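PDB 5JP6: putative polysaccharide deacetylase from Bdellovibrio bacteriovorus HD100, which probably acts as a metal-dependent carbohydrate esterase of family 4, removing acetyl groups from peptidoglycan. Local coordinates for residues A[172-177]-A[197-202]. The protein carries 1 engineered substitution. Residues are numbered along the deposited sequence; the frame is centred on the assembly and turned at random.
With ZN (zinc ion), chain B.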
loop_
_atom_site.group_PDB
_atom_site.type_symbol
_atom_site.label_atom_id
_atom_site.label_comp_id
_atom_site.label_asym_id
_atom_site.label_seq_id
_atom_site.Cartn_x
_atom_site.Cartn_y
_atom_site.Cartn_z
ATOM N N VAL A 172 2.679 9.750 11.960
ATOM C CA VAL A 172 2.143 10.090 10.648
ATOM C C VAL A 172 1.882 8.773 9.935
ATOM O O VAL A 172 2.775 7.949 9.794
ATOM C CB VAL A 172 3.143 10.926 9.821
ATOM C CG1 VAL A 172 2.564 11.340 8.481
ATOM C CG2 VAL A 172 3.620 12.135 10.564
ATOM N N LEU A 173 0.640 8.582 9.545
ATOM C CA LEU A 173 0.275 7.360 8.891
ATOM C C LEU A 173 0.369 7.494 7.372
ATOM O O LEU A 173 -0.230 8.414 6.783
ATOM C CB LEU A 173 -1.145 6.978 9.277
ATOM C CG LEU A 173 -1.405 6.836 10.786
ATOM C CD1 LEU A 173 -2.803 6.328 11.000
ATOM C CD2 LEU A 173 -0.358 5.955 11.489
ATOM N N THR A 174 1.154 6.624 6.742
ATOM C CA THR A 174 1.378 6.688 5.323
ATOM C C THR A 174 1.100 5.376 4.632
ATOM O O THR A 174 1.356 4.291 5.178
ATOM C CB THR A 174 2.780 7.250 4.987
ATOM O OG1 THR A 174 3.795 6.244 5.186
ATOM C CG2 THR A 174 3.113 8.481 5.777
ATOM N N PHE A 175 0.531 5.494 3.440
ATOM C CA PHE A 175 0.045 4.332 2.701
ATOM C C PHE A 175 0.574 4.378 1.276
ATOM O O PHE A 175 0.278 5.318 0.533
ATOM C CB PHE A 175 -1.489 4.330 2.658
ATOM C CG PHE A 175 -2.123 4.124 4.013
ATOM C CD1 PHE A 175 -2.342 2.864 4.504
ATOM C CD2 PHE A 175 -2.461 5.210 4.785
ATOM C CE1 PHE A 175 -2.886 2.683 5.761
ATOM C CE2 PHE A 175 -3.013 5.039 6.047
ATOM C CZ PHE A 175 -3.212 3.762 6.532
ATOM N N ASP A 176 1.320 3.340 0.912
ATOM C CA ASP A 176 1.888 3.213 -0.441
ATOM C C ASP A 176 1.127 2.275 -1.349
ATOM O O ASP A 176 0.603 1.258 -0.882
ATOM C CB ASP A 176 3.318 2.660 -0.348
ATOM C CG ASP A 176 4.327 3.659 0.116
ATOM O OD1 ASP A 176 3.978 4.803 0.489
ATOM O OD2 ASP A 176 5.533 3.292 0.094
ATOM N N ASP A 177 1.177 2.620 -2.629
ATOM C CA ASP A 177 0.875 1.751 -3.771
ATOM C C ASP A 177 -0.557 1.600 -4.189
ATOM O O ASP A 177 -0.836 0.908 -5.160
ATOM C CB ASP A 177 1.542 0.403 -3.584
ATOM C CG ASP A 177 3.015 0.538 -3.623
ATOM O OD1 ASP A 177 3.495 1.499 -4.278
ATOM O OD2 ASP A 177 3.701 -0.234 -3.021
ATOM N N LYS A 197 -6.208 11.698 9.733
ATOM C CA LYS A 197 -5.820 11.996 8.352
ATOM C C LYS A 197 -4.523 11.251 8.090
ATOM O O LYS A 197 -3.774 10.947 9.009
ATOM C CB LYS A 197 -5.630 13.499 8.161
ATOM C CG LYS A 197 -6.867 14.313 8.488
ATOM C CD LYS A 197 -8.024 13.992 7.561
ATOM C CE LYS A 197 -9.221 14.911 7.828
ATOM N NZ LYS A 197 -9.777 14.764 9.222
ATOM N N ALA A 198 -4.246 11.004 6.817
ATOM C CA ALA A 198 -3.081 10.218 6.403
ATOM C C ALA A 198 -2.505 10.727 5.094
ATOM O O ALA A 198 -3.118 11.526 4.403
ATOM C CB ALA A 198 -3.482 8.742 6.262
ATOM N N MET A 199 -1.300 10.237 4.780
ATOM C CA MET A 199 -0.621 10.584 3.569
ATOM C C MET A 199 -0.686 9.306 2.653
ATOM O O MET A 199 -0.295 8.206 3.087
ATOM C CB MET A 199 0.826 11.046 3.808
ATOM C CG MET A 199 0.998 12.144 4.811
ATOM S SD MET A 199 2.712 12.547 5.042
ATOM C CE MET A 199 3.001 13.560 3.591
ATOM N N PHE A 200 -1.114 9.461 1.401
ATOM C CA PHE A 200 -1.134 8.372 0.442
ATOM C C PHE A 200 -0.143 8.632 -0.671
ATOM O O PHE A 200 -0.192 9.671 -1.326
ATOM C CB PHE A 200 -2.542 8.179 -0.139
ATOM C CG PHE A 200 -3.555 7.697 0.859
ATOM C CD1 PHE A 200 -4.078 8.543 1.806
ATOM C CD2 PHE A 200 -3.951 6.353 0.874
ATOM C CE1 PHE A 200 -4.989 8.082 2.763
ATOM C CE2 PHE A 200 -4.855 5.896 1.811
ATOM C CZ PHE A 200 -5.370 6.758 2.763
ATOM N N PHE A 201 0.774 7.687 -0.849
ATOM C CA PHE A 201 1.756 7.738 -1.919
ATOM C C PHE A 201 1.299 6.735 -2.980
ATOM O O PHE A 201 1.628 5.559 -2.966
ATOM C CB PHE A 201 3.168 7.463 -1.399
ATOM C CG PHE A 201 3.649 8.498 -0.427
ATOM C CD1 PHE A 201 3.380 8.362 0.924
ATOM C CD2 PHE A 201 4.358 9.607 -0.848
ATOM C CE1 PHE A 201 3.791 9.320 1.833
ATOM C CE2 PHE A 201 4.784 10.567 0.063
ATOM C CZ PHE A 201 4.493 10.429 1.400
ATOM N N ALA A 202 0.486 7.251 -3.889
ATOM C CA ALA A 202 -0.203 6.436 -4.868
ATOM C C ALA A 202 0.721 6.061 -6.002
ATOM O O ALA A 202 1.645 6.802 -6.309
ATOM C CB ALA A 202 -1.402 7.213 -5.405
HETATM ZN ZN ZN B . 5.884 0.731 -2.713
HETATM O O HOH W 1 -1.066 10.780 9.230
#
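The backbone oxygen of F175 takes the N-H of F201 at 2.8 Å (O to N) and also lies close to the CA of F200. M199 O is used in the same way, accepting F175 N while the CA of T174 approaches it. With M199 N bound to L173 O in a nearly straight bond (172°) and D177 N to F201 O, four bonds run between parallel strands. Before the first of them a water continues the pairing, accepting from L173 N and donating to K197 O. F175 and F200 both hold CG anti to the carbonyl carbon (chi1 -67°), which sends their rings the same way from the face they share; the rings run nearly parallel with little overlap, centroids 5.1 Å apart, and F175 CD2 lies over one face of the F200 ring, displaced toward its rim. A198 CB meets the F175 ring at its edge, 3.7 Å from CE2. On the other face T174 CB touches the edge of the F201 ring, V172 CG1 meets M199 SD at 3.6 Å, and D176 OD1 comes within 3.4 Å of F201 CB, its carboxylate plane steep (78°) to the ring. That carboxylate is salt-bridged to R277, which also makes a cation-pi contact with F201. D177, just past the strand end, binds zinc through OD2 at 2.4 Å, with H227 and Y280 completing the protein ligands, so the pairing leads straight into the metal site of this NodB-type domain. The two strands belong to one beta-alpha-beta unit: the connecting helix 183-193 covers F175 and F200 through I187 and L188, while strand 330-335 pairs with the other edge of strand 170-176.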